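Long-range contacts in phosphodiesterase (Trypanosoma brucei brucei, PDB 5H2Q), which is a phosphodiesterase of the HD superfamily, with an all-helical fold that here holds a zinc ion, a magnesium ion and a pocket ligand: residues E14-I19 and V46-A51; D28-L33 and T247-I252; E69-F74 and S177-G182; I196-A201 and M232-L237. All coordinates share one frame; numbering follows the deposited sequence.

Interaction 1: residues E14-I19 and V46-A51; sequences EAVLRI and VAAAIA
V16 and I19 bring their branched side chains against the alanine-lined side of helix 43-58; the side chains that meet are all hydrocarbon, and no hydrogen bond crosses between the segments. Among the side-chain contacts, the methyl of A49 is the shared target. I19 meets it with its branch point, CB to A49 CB at 3.6 Å, and I19 CG2 adds a second touch on A49 CB at 3.8 Å. V16 CG1 reaches the same A49 CB at 4.0 Å, while its other methyl, V16 CG2, sits 3.9 Å from A48 CB. Further along, I19 CD1 extends to V46 CG2, 4.0 Å away. The remaining contacts are methyl to backbone. With V16 CG1 anti to the backbone N (chi1 173°), this methyl is pressed onto the helix itself, 3.6 Å from A49 N. I19 CD1 does the same one turn earlier, 3.8 Å from V46 N. This is close helix packing of the all-helical fold: the last turn of helix 10-17 and the loop residue behind it lie on small residues of helix 43-58, and the CA atoms of V16 and A49 come within 5.4 Å. Within 14-19, the backbone bond I19 N to V16 O links the two contacting residues, and L17 O is bonded to R53 NH1 one turn farther along helix 43-58. Around the contact, F21 also packs on A49 and F90 on A48, and V16 turns part of its surface to L72 and L76 of helix 68-80.

Interaction 2: residues D28-L33 and T247-I252; sequences DIDFDL and TKPFDI
I29 O accepts from a water at 2.8 Å that ties the 28-33 loop to the start of the 247-252 segment, since the same water also donates to T247 O, a longer bond of 3.3 Å. A second water lies within bonding distance, 3.2 Å from I29 O, and accepts from K248 NZ at 2.9 Å. The lysine ammonium has further partners, a hydrogen bond to T99 OG1 and a long, weak ion pair with D95, which link it to helix 90-105. The loop bearing I29 is itself shaped by an Asx turn over a type I turn from D28 to F31: D30 N bonds D28 OD2 at 2.8 Å and 161°, on the anti side of that carboxylate. It leads into helix 33-38, where D32 is the N-cap, its OD1 accepting from Q35 N; across the contact P249 holds the N-cap position of helix 250-274, so the contact lies at the starts of two helices. The closest direct packing is between D32 and I252. D32 CG, anti to its backbone N (chi1 -171°), is carried out to the isoleucine, and I252 CG1 lies at similar distances from both carboxylate oxygens and CG, nearest to D32 OD1 at 3.6 Å. I252 CD1 rests on D32 CG and CB. D30 OD1 adds a looser touch on P249 CG at 4.0 Å, its charge paired with R323 of helix 318-334. The I252 side chain lies about 9 Å from the bound ligand LLI.

Interaction 3: residues E69-F74 and S177-G182; sequences EVLLNF and SDVFGG
V179 and F74 meet at about a right angle, and each methyl of the valine has its own task. V179 CG1 presses on the stem of the phenylalanine, 3.5 Å from F74 CB. V179 CG2, which stands between its own backbone N and carbonyl carbon, lies over the centre of the F74 ring at 4.2 Å from the centroid and 6° off the normal, a CH-pi contact. The same methyl also lies over a face of the F180 ring, offset toward the rim, so one methyl touches a face of each of two rings. Beside this, V70 CG1 touches D178 O at 3.5 Å, and F74 CD1 approaches S177 O at 3.5 Å. In the second shell, an Asx turn shapes the loop: F180 N bonds D178 OD1 at 2.9 Å, approaching from above the carboxylate plane, within a type I turn from D178 to G181. N73 ND2 of helix 68-80 reaches E176 O just before the loop, while S177 OG bonds I171 O of helix 159-172 and D178 OD2 pairs with R188 of helix 185-200. S177 O and D178 O, the latter also accepting from G181 N, touch hydrocarbon of helix 68-80; across the two segments adhesion rests on dispersion and CH-pi contact.

Interaction 4: residues I196-A201 and M232-L237; sequences IDCVLA and MTMDVL
Helix 185-200 and helix 227-242 cross in the core of the all-helical phosphodiesterase fold, C198 and A201 meeting M234 and D235. The short helical segments run at 45° to each other and approach to 8.7 Å. C198 SG lies against the root of the methionine, 3.6 Å from M234 CB, and the bend of the M234 chain at chi3 (73°) brings CE round to the same sulfur at 4.1 Å. One turn on, the A201 methyl packs on the stem of the aspartate, A201 CB to D235 CB at 3.7 Å. The carboxylate then reaches across: D235 OD1 lies 3.6 Å from C198 CA and, without a hydrogen bond, 3.6 Å from D197 O, a carbonyl that accepts from A201 N. OD1 takes its hydrogen bond from Q231 NE2, one turn back on its own helix, and F210 packs on the same residue. Helix 227-242 ends at D242, a zinc ligand. D235 is buried, and its OD1 has a carbonyl oxygen close by and the like charge of D197 OD2 6.0 Å away, which would tend to disfavour a full negative charge; the Q231 bond probably offsets part of that cost.

Overall arrangement
The four contacts spread over a fold without strands. Interactions 1 and 2 alternate their segments along the chain and touch where I50 of helix 43-58 packs on F31 and L33. Interaction 1 also touches interaction 3, their centres about 15 Å apart, through V16 and L17 on L72 of helix 68-80. Interaction 2 closes a long excursion of the chain that contains both interaction 3 and interaction 4. These two follow one another, and helix 185-200, which begins just after the loop of interaction 3, carries half of interaction 4. The centres of interactions 1 and 4 are about 27 Å apart, on opposite sides of the chain's centre. Interactions 1 to 3 thus join N-terminal elements to one another and to later parts of the chain.

Interaction 1: residues E14-I19 and V46-A51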
loop_
_atom_site.group_PDB
_atom_site.type_symbol
_atom_site.label_atom_id
_atom_site.label_comp_id
_atom_site.label_asym_id
_atom_site.label_seq_id
_atom_site.Cartn_x
_atom_site.Cartn_y
_atom_site.Cartn_z
ATOM N N GLU A 14 20.795 13.149 6.038
ATOM C CA GLU A 14 20.636 14.605 6.212
ATOM C C GLU A 14 19.673 15.224 5.198
ATOM O O GLU A 14 18.920 16.133 5.564
ATOM C CB GLU A 14 21.988 15.351 6.177
ATOM C CG GLU A 14 23.032 14.874 7.184
ATOM C CD GLU A 14 22.869 15.243 8.646
ATOM O OE1 GLU A 14 23.858 15.735 9.237
ATOM O OE2 GLU A 14 21.788 14.981 9.220
ATOM N N ALA A 15 19.684 14.731 3.939
ATOM C CA ALA A 15 18.818 15.220 2.870
ATOM C C ALA A 15 17.331 14.965 3.198
ATOM O O ALA A 15 16.464 15.675 2.698
ATOM C CB ALA A 15 19.198 14.574 1.541
ATOM N N VAL A 16 17.041 13.977 4.067
ATOM C CA VAL A 16 15.648 13.671 4.441
ATOM C C VAL A 16 15.266 14.333 5.754
ATOM O O VAL A 16 14.195 14.921 5.838
ATOM C CB VAL A 16 15.377 12.150 4.483
ATOM C CG1 VAL A 16 13.989 11.849 5.045
ATOM C CG2 VAL A 16 15.547 11.524 3.099
ATOM N N LEU A 17 16.148 14.218 6.777
ATOM C CA LEU A 17 15.973 14.705 8.151
ATOM C C LEU A 17 15.587 16.171 8.186
ATOM O O LEU A 17 14.748 16.565 8.980
ATOM C CB LEU A 17 17.283 14.527 8.969
ATOM C CG LEU A 17 17.432 13.289 9.848
ATOM C CD1 LEU A 17 18.894 13.021 10.152
ATOM C CD2 LEU A 17 16.665 13.427 11.173
ATOM N N ARG A 18 16.212 16.955 7.309
ATOM C CA ARG A 18 16.057 18.398 7.206
ATOM C C ARG A 18 14.726 18.856 6.598
ATOM O O ARG A 18 14.482 20.063 6.610
ATOM C CB ARG A 18 17.265 18.975 6.435
ATOM C CG ARG A 18 18.303 19.681 7.335
ATOM C CD ARG A 18 18.944 18.801 8.397
ATOM N NE ARG A 18 20.090 19.453 9.038
ATOM C CZ ARG A 18 21.348 19.361 8.610
ATOM N NH1 ARG A 18 21.639 18.648 7.527
ATOM N NH2 ARG A 18 22.322 19.984 9.259
ATOM N N ILE A 19 13.831 17.931 6.147
ATOM C CA ILE A 19 12.565 18.367 5.532
ATOM C C ILE A 19 11.385 18.387 6.524
ATOM O O ILE A 19 11.069 17.375 7.150
ATOM C CB ILE A 19 12.255 17.524 4.260
ATOM C CG1 ILE A 19 13.415 17.584 3.230
ATOM C CG2 ILE A 19 10.887 17.894 3.627
ATOM C CD1 ILE A 19 13.309 16.547 2.136
ATOM N N VAL A 46 11.500 14.169 -0.198
ATOM C CA VAL A 46 10.220 14.664 0.346
ATOM C C VAL A 46 9.299 13.462 0.665
ATOM O O VAL A 46 8.702 13.457 1.737
ATOM C CB VAL A 46 9.572 15.690 -0.610
ATOM C CG1 VAL A 46 8.076 15.890 -0.337
ATOM C CG2 VAL A 46 10.328 17.026 -0.551
ATOM N N ALA A 47 9.211 12.444 -0.257
ATOM C CA ALA A 47 8.427 11.213 -0.059
ATOM C C ALA A 47 8.892 10.505 1.220
ATOM O O ALA A 47 8.053 10.202 2.065
ATOM C CB ALA A 47 8.534 10.289 -1.266
ATOM N N ALA A 48 10.225 10.317 1.392
ATOM C CA ALA A 48 10.779 9.694 2.602
ATOM C C ALA A 48 10.486 10.562 3.842
ATOM O O ALA A 48 10.101 10.025 4.881
ATOM C CB ALA A 48 12.280 9.454 2.443
ATOM N N ALA A 49 10.645 11.901 3.735
ATOM C CA ALA A 49 10.336 12.781 4.881
ATOM C C ALA A 49 8.834 12.736 5.260
ATOM O O ALA A 49 8.507 12.868 6.441
ATOM C CB ALA A 49 10.761 14.214 4.585
ATOM N N ILE A 50 7.924 12.531 4.273
ATOM C CA ILE A 50 6.494 12.446 4.595
ATOM C C ILE A 50 6.263 11.256 5.489
ATOM O O ILE A 50 5.650 11.407 6.525
ATOM C CB ILE A 50 5.588 12.410 3.328
ATOM C CG1 ILE A 50 5.537 13.792 2.686
ATOM C CG2 ILE A 50 4.127 11.953 3.674
ATOM C CD1 ILE A 50 5.176 13.754 1.223
ATOM N N ALA A 51 6.794 10.071 5.110
ATOM C CA ALA A 51 6.617 8.883 5.927
ATOM C C ALA A 51 7.303 9.055 7.300
ATOM O O ALA A 51 6.727 8.735 8.328
ATOM C CB ALA A 51 7.187 7.683 5.196
#

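Interaction 2: residues D28-L33 and T247-I252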
loop_
_atom_site.group_PDB
_atom_site.type_symbol
_atom_site.label_atom_id
_atom_site.label_comp_id
_atom_site.label_asym_id
_atom_site.label_seq_id
_atom_site.Cartn_x
_atom_site.Cartn_y
_atom_site.Cartn_z
ATOM N N ASP A 28 -4.002 14.801 6.645
ATOM C CA ASP A 28 -5.311 15.093 6.047
ATOM C C ASP A 28 -5.771 14.109 4.966
ATOM O O ASP A 28 -4.952 13.659 4.165
ATOM C CB ASP A 28 -5.311 16.532 5.495
ATOM C CG ASP A 28 -6.709 17.111 5.400
ATOM O OD1 ASP A 28 -7.187 17.681 6.415
ATOM O OD2 ASP A 28 -7.381 16.871 4.374
ATOM N N ILE A 29 -7.102 13.823 4.890
ATOM C CA ILE A 29 -7.607 12.966 3.820
ATOM C C ILE A 29 -7.378 13.596 2.441
ATOM O O ILE A 29 -7.261 12.850 1.472
ATOM C CB ILE A 29 -9.068 12.468 4.003
ATOM C CG1 ILE A 29 -10.113 13.597 3.776
ATOM C CG2 ILE A 29 -9.254 11.760 5.362
ATOM C CD1 ILE A 29 -11.573 13.078 3.648
ATOM N N ASP A 30 -7.280 14.947 2.358
ATOM C CA ASP A 30 -7.046 15.684 1.109
ATOM C C ASP A 30 -5.587 15.912 0.783
ATOM O O ASP A 30 -5.277 16.661 -0.164
ATOM C CB ASP A 30 -7.807 17.029 1.110
ATOM C CG ASP A 30 -9.319 16.921 1.032
ATOM O OD1 ASP A 30 -9.827 15.797 0.912
ATOM O OD2 ASP A 30 -9.993 17.971 1.088
ATOM N N PHE A 31 -4.671 15.300 1.570
ATOM C CA PHE A 31 -3.248 15.489 1.332
ATOM C C PHE A 31 -2.946 15.099 -0.104
ATOM O O PHE A 31 -3.418 14.063 -0.565
ATOM C CB PHE A 31 -2.400 14.646 2.309
ATOM C CG PHE A 31 -0.927 14.723 1.964
ATOM C CD1 PHE A 31 -0.208 15.903 2.160
ATOM C CD2 PHE A 31 -0.262 13.623 1.429
ATOM C CE1 PHE A 31 1.141 15.979 1.828
ATOM C CE2 PHE A 31 1.090 13.708 1.077
ATOM C CZ PHE A 31 1.776 14.886 1.277
ATOM N N ASP A 32 -2.211 15.954 -0.804
ATOM C CA ASP A 32 -1.884 15.783 -2.223
ATOM C C ASP A 32 -0.393 15.463 -2.402
ATOM O O ASP A 32 0.457 16.361 -2.428
ATOM C CB ASP A 32 -2.266 17.060 -2.976
ATOM C CG ASP A 32 -2.191 16.945 -4.489
ATOM O OD1 ASP A 32 -1.506 16.005 -4.989
ATOM O OD2 ASP A 32 -2.764 17.816 -5.172
ATOM N N LEU A 33 -0.079 14.159 -2.534
ATOM C CA LEU A 33 1.295 13.718 -2.723
ATOM C C LEU A 33 1.896 14.185 -4.064
ATOM O O LEU A 33 3.104 14.473 -4.132
ATOM C CB LEU A 33 1.385 12.172 -2.564
ATOM C CG LEU A 33 2.796 11.553 -2.644
ATOM C CD1 LEU A 33 3.762 12.136 -1.584
ATOM C CD2 LEU A 33 2.707 10.041 -2.457
ATOM N N THR A 247 -10.646 6.795 -3.944
ATOM C CA THR A 247 -11.290 7.497 -2.821
ATOM C C THR A 247 -10.783 8.944 -2.655
ATOM O O THR A 247 -11.261 9.674 -1.779
ATOM C CB THR A 247 -11.071 6.719 -1.500
ATOM O OG1 THR A 247 -9.721 6.897 -1.033
ATOM C CG2 THR A 247 -11.452 5.244 -1.573
ATOM N N LYS A 248 -9.817 9.356 -3.476
ATOM C CA LYS A 248 -9.163 10.662 -3.382
ATOM C C LYS A 248 -9.836 11.800 -4.172
ATOM O O LYS A 248 -10.650 11.490 -5.051
ATOM C CB LYS A 248 -7.691 10.517 -3.807
ATOM C CG LYS A 248 -6.904 9.411 -3.064
ATOM C CD LYS A 248 -7.157 9.446 -1.537
ATOM C CE LYS A 248 -6.308 8.477 -0.758
ATOM N NZ LYS A 248 -4.880 8.902 -0.781
ATOM N N PRO A 249 -9.454 13.103 -3.984
ATOM C CA PRO A 249 -10.022 14.161 -4.859
ATOM C C PRO A 249 -9.700 13.836 -6.330
ATOM O O PRO A 249 -8.698 13.160 -6.592
ATOM C CB PRO A 249 -9.321 15.432 -4.393
ATOM C CG PRO A 249 -8.893 15.136 -2.965
ATOM C CD PRO A 249 -8.505 13.678 -3.004
ATOM N N PHE A 250 -10.572 14.251 -7.281
ATOM C CA PHE A 250 -10.443 13.845 -8.690
ATOM C C PHE A 250 -9.090 14.086 -9.311
ATOM O O PHE A 250 -8.570 13.155 -9.917
ATOM C CB PHE A 250 -11.539 14.449 -9.593
ATOM C CG PHE A 250 -11.605 13.763 -10.946
ATOM C CD1 PHE A 250 -12.237 12.533 -11.093
ATOM C CD2 PHE A 250 -11.022 14.343 -12.068
ATOM C CE1 PHE A 250 -12.275 11.888 -12.338
ATOM C CE2 PHE A 250 -11.067 13.703 -13.310
ATOM C CZ PHE A 250 -11.695 12.481 -13.439
ATOM N N ASP A 251 -8.529 15.289 -9.188
ATOM C CA ASP A 251 -7.202 15.605 -9.753
ATOM C C ASP A 251 -6.157 14.559 -9.320
ATOM O O ASP A 251 -5.238 14.249 -10.085
ATOM C CB ASP A 251 -6.748 17.010 -9.300
ATOM C CG ASP A 251 -5.503 17.540 -9.993
ATOM O OD1 ASP A 251 -5.473 17.544 -11.241
ATOM O OD2 ASP A 251 -4.587 18.018 -9.285
ATOM N N ILE A 252 -6.288 14.046 -8.080
ATOM C CA ILE A 252 -5.365 13.059 -7.519
ATOM C C ILE A 252 -5.655 11.664 -8.083
ATOM O O ILE A 252 -4.732 10.997 -8.569
ATOM C CB ILE A 252 -5.403 13.113 -5.959
ATOM C CG1 ILE A 252 -4.758 14.431 -5.465
ATOM C CG2 ILE A 252 -4.693 11.894 -5.331
ATOM C CD1 ILE A 252 -5.187 14.887 -4.035
HETATM O O HOH W 1 -5.033 10.541 1.565
HETATM O O HOH W 2 -9.387 11.595 0.113
#

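Interaction 3: residues E69-F74 and S177-G182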
loop_
_atom_site.group_PDB
_atom_site.type_symbol
_atom_site.label_atom_id
_atom_site.label_comp_id
_atom_site.label_asym_id
_atom_site.label_seq_id
_atom_site.Cartn_x
_atom_site.Cartn_y
_atom_site.Cartn_z
ATOM N N GLU A 69 16.582 7.379 14.566
ATOM C CA GLU A 69 17.582 6.944 13.589
ATOM C C GLU A 69 17.231 5.606 12.952
ATOM O O GLU A 69 17.477 5.434 11.749
ATOM C CB GLU A 69 19.000 6.914 14.210
ATOM C CG GLU A 69 19.539 8.319 14.452
ATOM C CD GLU A 69 20.940 8.422 15.035
ATOM O OE1 GLU A 69 21.129 9.196 16.001
ATOM O OE2 GLU A 69 21.859 7.774 14.488
ATOM N N VAL A 70 16.649 4.675 13.736
ATOM C CA VAL A 70 16.284 3.341 13.213
ATOM C C VAL A 70 15.122 3.523 12.223
ATOM O O VAL A 70 15.154 2.966 11.127
ATOM C CB VAL A 70 15.994 2.296 14.322
ATOM C CG1 VAL A 70 15.295 1.059 13.755
ATOM C CG2 VAL A 70 17.308 1.875 15.007
ATOM N N LEU A 71 14.148 4.348 12.589
ATOM C CA LEU A 71 13.005 4.606 11.701
ATOM C C LEU A 71 13.507 5.212 10.378
ATOM O O LEU A 71 13.110 4.758 9.301
ATOM C CB LEU A 71 11.981 5.517 12.393
ATOM C CG LEU A 71 10.778 5.939 11.513
ATOM C CD1 LEU A 71 9.871 4.749 11.188
ATOM C CD2 LEU A 71 9.975 7.073 12.189
ATOM N N LEU A 72 14.431 6.181 10.459
ATOM C CA LEU A 72 14.948 6.780 9.235
ATOM C C LEU A 72 15.736 5.779 8.408
ATOM O O LEU A 72 15.504 5.696 7.214
ATOM C CB LEU A 72 15.749 8.065 9.498
ATOM C CG LEU A 72 16.141 8.828 8.200
ATOM C CD1 LEU A 72 14.907 9.233 7.353
ATOM C CD2 LEU A 72 16.990 10.019 8.511
ATOM N N ASN A 73 16.634 4.983 9.037
ATOM C CA ASN A 73 17.406 3.955 8.335
ATOM C C ASN A 73 16.471 2.978 7.642
ATOM O O ASN A 73 16.670 2.639 6.476
ATOM C CB ASN A 73 18.272 3.189 9.311
ATOM C CG ASN A 73 19.514 3.932 9.701
ATOM O OD1 ASN A 73 19.941 4.864 9.017
ATOM N ND2 ASN A 73 20.163 3.467 10.766
ATOM N N PHE A 74 15.403 2.586 8.339
ATOM C CA PHE A 74 14.434 1.675 7.762
ATOM C C PHE A 74 13.762 2.289 6.521
ATOM O O PHE A 74 13.674 1.619 5.507
ATOM C CB PHE A 74 13.406 1.265 8.828
ATOM C CG PHE A 74 12.203 0.551 8.260
ATOM C CD1 PHE A 74 12.253 -0.810 7.976
ATOM C CD2 PHE A 74 11.027 1.248 7.982
ATOM C CE1 PHE A 74 11.145 -1.454 7.421
ATOM C CE2 PHE A 74 9.914 0.598 7.452
ATOM C CZ PHE A 74 9.975 -0.752 7.207
ATOM N N SER A 177 18.120 -1.051 11.173
ATOM C CA SER A 177 16.871 -0.726 10.464
ATOM C C SER A 177 15.718 -1.572 10.996
ATOM O O SER A 177 14.642 -1.622 10.380
ATOM C CB SER A 177 17.045 -0.888 8.953
ATOM O OG SER A 177 17.608 -2.139 8.596
ATOM N N ASP A 178 15.920 -2.229 12.155
ATOM C CA ASP A 178 14.870 -3.065 12.693
ATOM C C ASP A 178 13.920 -2.238 13.525
ATOM O O ASP A 178 14.115 -2.060 14.738
ATOM C CB ASP A 178 15.415 -4.283 13.455
ATOM C CG ASP A 178 14.336 -5.245 13.935
ATOM O OD1 ASP A 178 13.131 -5.009 13.617
ATOM O OD2 ASP A 178 14.693 -6.263 14.571
ATOM N N VAL A 179 12.853 -1.753 12.866
ATOM C CA VAL A 179 11.826 -0.966 13.543
ATOM C C VAL A 179 11.082 -1.762 14.577
ATOM O O VAL A 179 10.344 -1.163 15.341
ATOM C CB VAL A 179 10.839 -0.241 12.581
ATOM C CG1 VAL A 179 11.572 0.837 11.770
ATOM C CG2 VAL A 179 10.084 -1.237 11.686
ATOM N N PHE A 180 11.239 -3.109 14.589
ATOM C CA PHE A 180 10.592 -3.974 15.580
ATOM C C PHE A 180 11.621 -4.417 16.647
ATOM O O PHE A 180 11.318 -5.256 17.504
ATOM C CB PHE A 180 9.950 -5.185 14.915
ATOM C CG PHE A 180 8.845 -4.851 13.922
ATOM C CD1 PHE A 180 8.007 -3.762 14.132
ATOM C CD2 PHE A 180 8.682 -5.594 12.762
ATOM C CE1 PHE A 180 6.977 -3.460 13.236
ATOM C CE2 PHE A 180 7.647 -5.289 11.855
ATOM C CZ PHE A 180 6.813 -4.215 12.095
ATOM N N GLY A 181 12.818 -3.835 16.569
ATOM C CA GLY A 181 13.941 -4.132 17.448
ATOM C C GLY A 181 13.721 -3.793 18.913
ATOM O O GLY A 181 14.393 -4.371 19.761
ATOM N N GLY A 182 12.778 -2.886 19.201
ATOM C CA GLY A 182 12.425 -2.444 20.556
ATOM C C GLY A 182 11.343 -3.282 21.219
ATOM O O GLY A 182 11.031 -3.082 22.398
#

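Interaction 4: residues I196-A201 and M232-L237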
loop_
_atom_site.group_PDB
_atom_site.type_symbol
_atom_site.label_atom_id
_atom_site.label_comp_id
_atom_site.label_asym_id
_atom_site.label_seq_id
_atom_site.Cartn_x
_atom_site.Cartn_y
_atom_site.Cartn_z
ATOM N N ILE A 196 3.672 -9.839 7.658
ATOM C CA ILE A 196 3.713 -10.865 6.622
ATOM C C ILE A 196 2.295 -11.216 6.160
ATOM O O ILE A 196 2.039 -11.156 4.949
ATOM C CB ILE A 196 4.577 -12.080 7.112
ATOM C CG1 ILE A 196 6.081 -11.648 7.150
ATOM C CG2 ILE A 196 4.376 -13.328 6.204
ATOM C CD1 ILE A 196 6.995 -12.548 8.039
ATOM N N ASP A 197 1.339 -11.440 7.098
ATOM C CA ASP A 197 -0.041 -11.750 6.698
ATOM C C ASP A 197 -0.692 -10.601 5.931
ATOM O O ASP A 197 -1.345 -10.848 4.921
ATOM C CB ASP A 197 -0.893 -12.195 7.896
ATOM C CG ASP A 197 -0.600 -13.613 8.408
ATOM O OD1 ASP A 197 0.016 -14.411 7.663
ATOM O OD2 ASP A 197 -1.017 -13.929 9.531
ATOM N N CYS A 198 -0.403 -9.341 6.330
ATOM C CA CYS A 198 -0.908 -8.163 5.644
ATOM C C CYS A 198 -0.379 -8.076 4.232
ATOM O O CYS A 198 -1.152 -7.759 3.320
ATOM C CB CYS A 198 -0.561 -6.905 6.418
ATOM S SG CYS A 198 -1.599 -6.648 7.856
ATOM N N VAL A 199 0.934 -8.321 4.062
ATOM C CA VAL A 199 1.537 -8.280 2.718
ATOM C C VAL A 199 0.949 -9.392 1.847
ATOM O O VAL A 199 0.575 -9.137 0.695
ATOM C CB VAL A 199 3.080 -8.293 2.746
ATOM C CG1 VAL A 199 3.672 -8.356 1.324
ATOM C CG2 VAL A 199 3.600 -7.074 3.510
ATOM N N LEU A 200 0.815 -10.597 2.404
ATOM C CA LEU A 200 0.246 -11.704 1.617
ATOM C C LEU A 200 -1.219 -11.439 1.225
ATOM O O LEU A 200 -1.654 -11.865 0.152
ATOM C CB LEU A 200 0.398 -13.027 2.361
ATOM C CG LEU A 200 1.846 -13.507 2.643
ATOM C CD1 LEU A 200 1.828 -14.781 3.462
ATOM C CD2 LEU A 200 2.624 -13.771 1.343
ATOM N N ALA A 201 -1.956 -10.690 2.056
ATOM C CA ALA A 201 -3.341 -10.290 1.792
ATOM C C ALA A 201 -3.527 -9.296 0.632
ATOM O O ALA A 201 -4.674 -9.027 0.230
ATOM C CB ALA A 201 -3.963 -9.726 3.047
ATOM N N MET A 232 -7.766 -9.838 10.498
ATOM C CA MET A 232 -8.617 -9.615 9.341
ATOM C C MET A 232 -8.870 -8.128 9.111
ATOM O O MET A 232 -8.885 -7.704 7.968
ATOM C CB MET A 232 -9.915 -10.448 9.416
ATOM C CG MET A 232 -9.695 -11.941 9.136
ATOM S SD MET A 232 -8.897 -12.427 7.586
ATOM C CE MET A 232 -9.737 -11.369 6.434
ATOM N N THR A 233 -9.020 -7.313 10.191
ATOM C CA THR A 233 -9.179 -5.873 10.071
ATOM C C THR A 233 -7.871 -5.291 9.471
ATOM O O THR A 233 -7.938 -4.426 8.600
ATOM C CB THR A 233 -9.511 -5.240 11.436
ATOM O OG1 THR A 233 -10.712 -5.842 11.943
ATOM C CG2 THR A 233 -9.701 -3.752 11.347
ATOM N N MET A 234 -6.708 -5.756 9.959
ATOM C CA MET A 234 -5.409 -5.298 9.430
ATOM C C MET A 234 -5.295 -5.633 7.927
ATOM O O MET A 234 -4.923 -4.768 7.142
ATOM C CB MET A 234 -4.256 -5.974 10.182
ATOM C CG MET A 234 -4.138 -5.527 11.645
ATOM S SD MET A 234 -2.712 -6.235 12.466
ATOM C CE MET A 234 -1.383 -5.256 11.689
ATOM N N ASP A 235 -5.665 -6.869 7.528
ATOM C CA ASP A 235 -5.614 -7.280 6.103
ATOM C C ASP A 235 -6.529 -6.389 5.277
ATOM O O ASP A 235 -6.122 -5.852 4.242
ATOM C CB ASP A 235 -6.078 -8.741 5.961
ATOM C CG ASP A 235 -5.219 -9.794 6.608
ATOM O OD1 ASP A 235 -4.040 -9.491 6.947
ATOM O OD2 ASP A 235 -5.698 -10.944 6.740
ATOM N N VAL A 236 -7.771 -6.180 5.758
ATOM C CA VAL A 236 -8.747 -5.319 5.091
ATOM C C VAL A 236 -8.275 -3.864 4.992
ATOM O O VAL A 236 -8.479 -3.219 3.956
ATOM C CB VAL A 236 -10.126 -5.481 5.779
ATOM C CG1 VAL A 236 -11.048 -4.285 5.530
ATOM C CG2 VAL A 236 -10.759 -6.783 5.315
ATOM N N LEU A 237 -7.573 -3.355 6.020
ATOM C CA LEU A 237 -7.070 -1.995 5.928
ATOM C C LEU A 237 -5.881 -1.876 4.962
ATOM O O LEU A 237 -5.767 -0.878 4.267
ATOM C CB LEU A 237 -6.668 -1.469 7.314
ATOM C CG LEU A 237 -7.793 -0.957 8.156
ATOM C CD1 LEU A 237 -7.247 -0.529 9.478
ATOM C CD2 LEU A 237 -8.502 0.234 7.490
#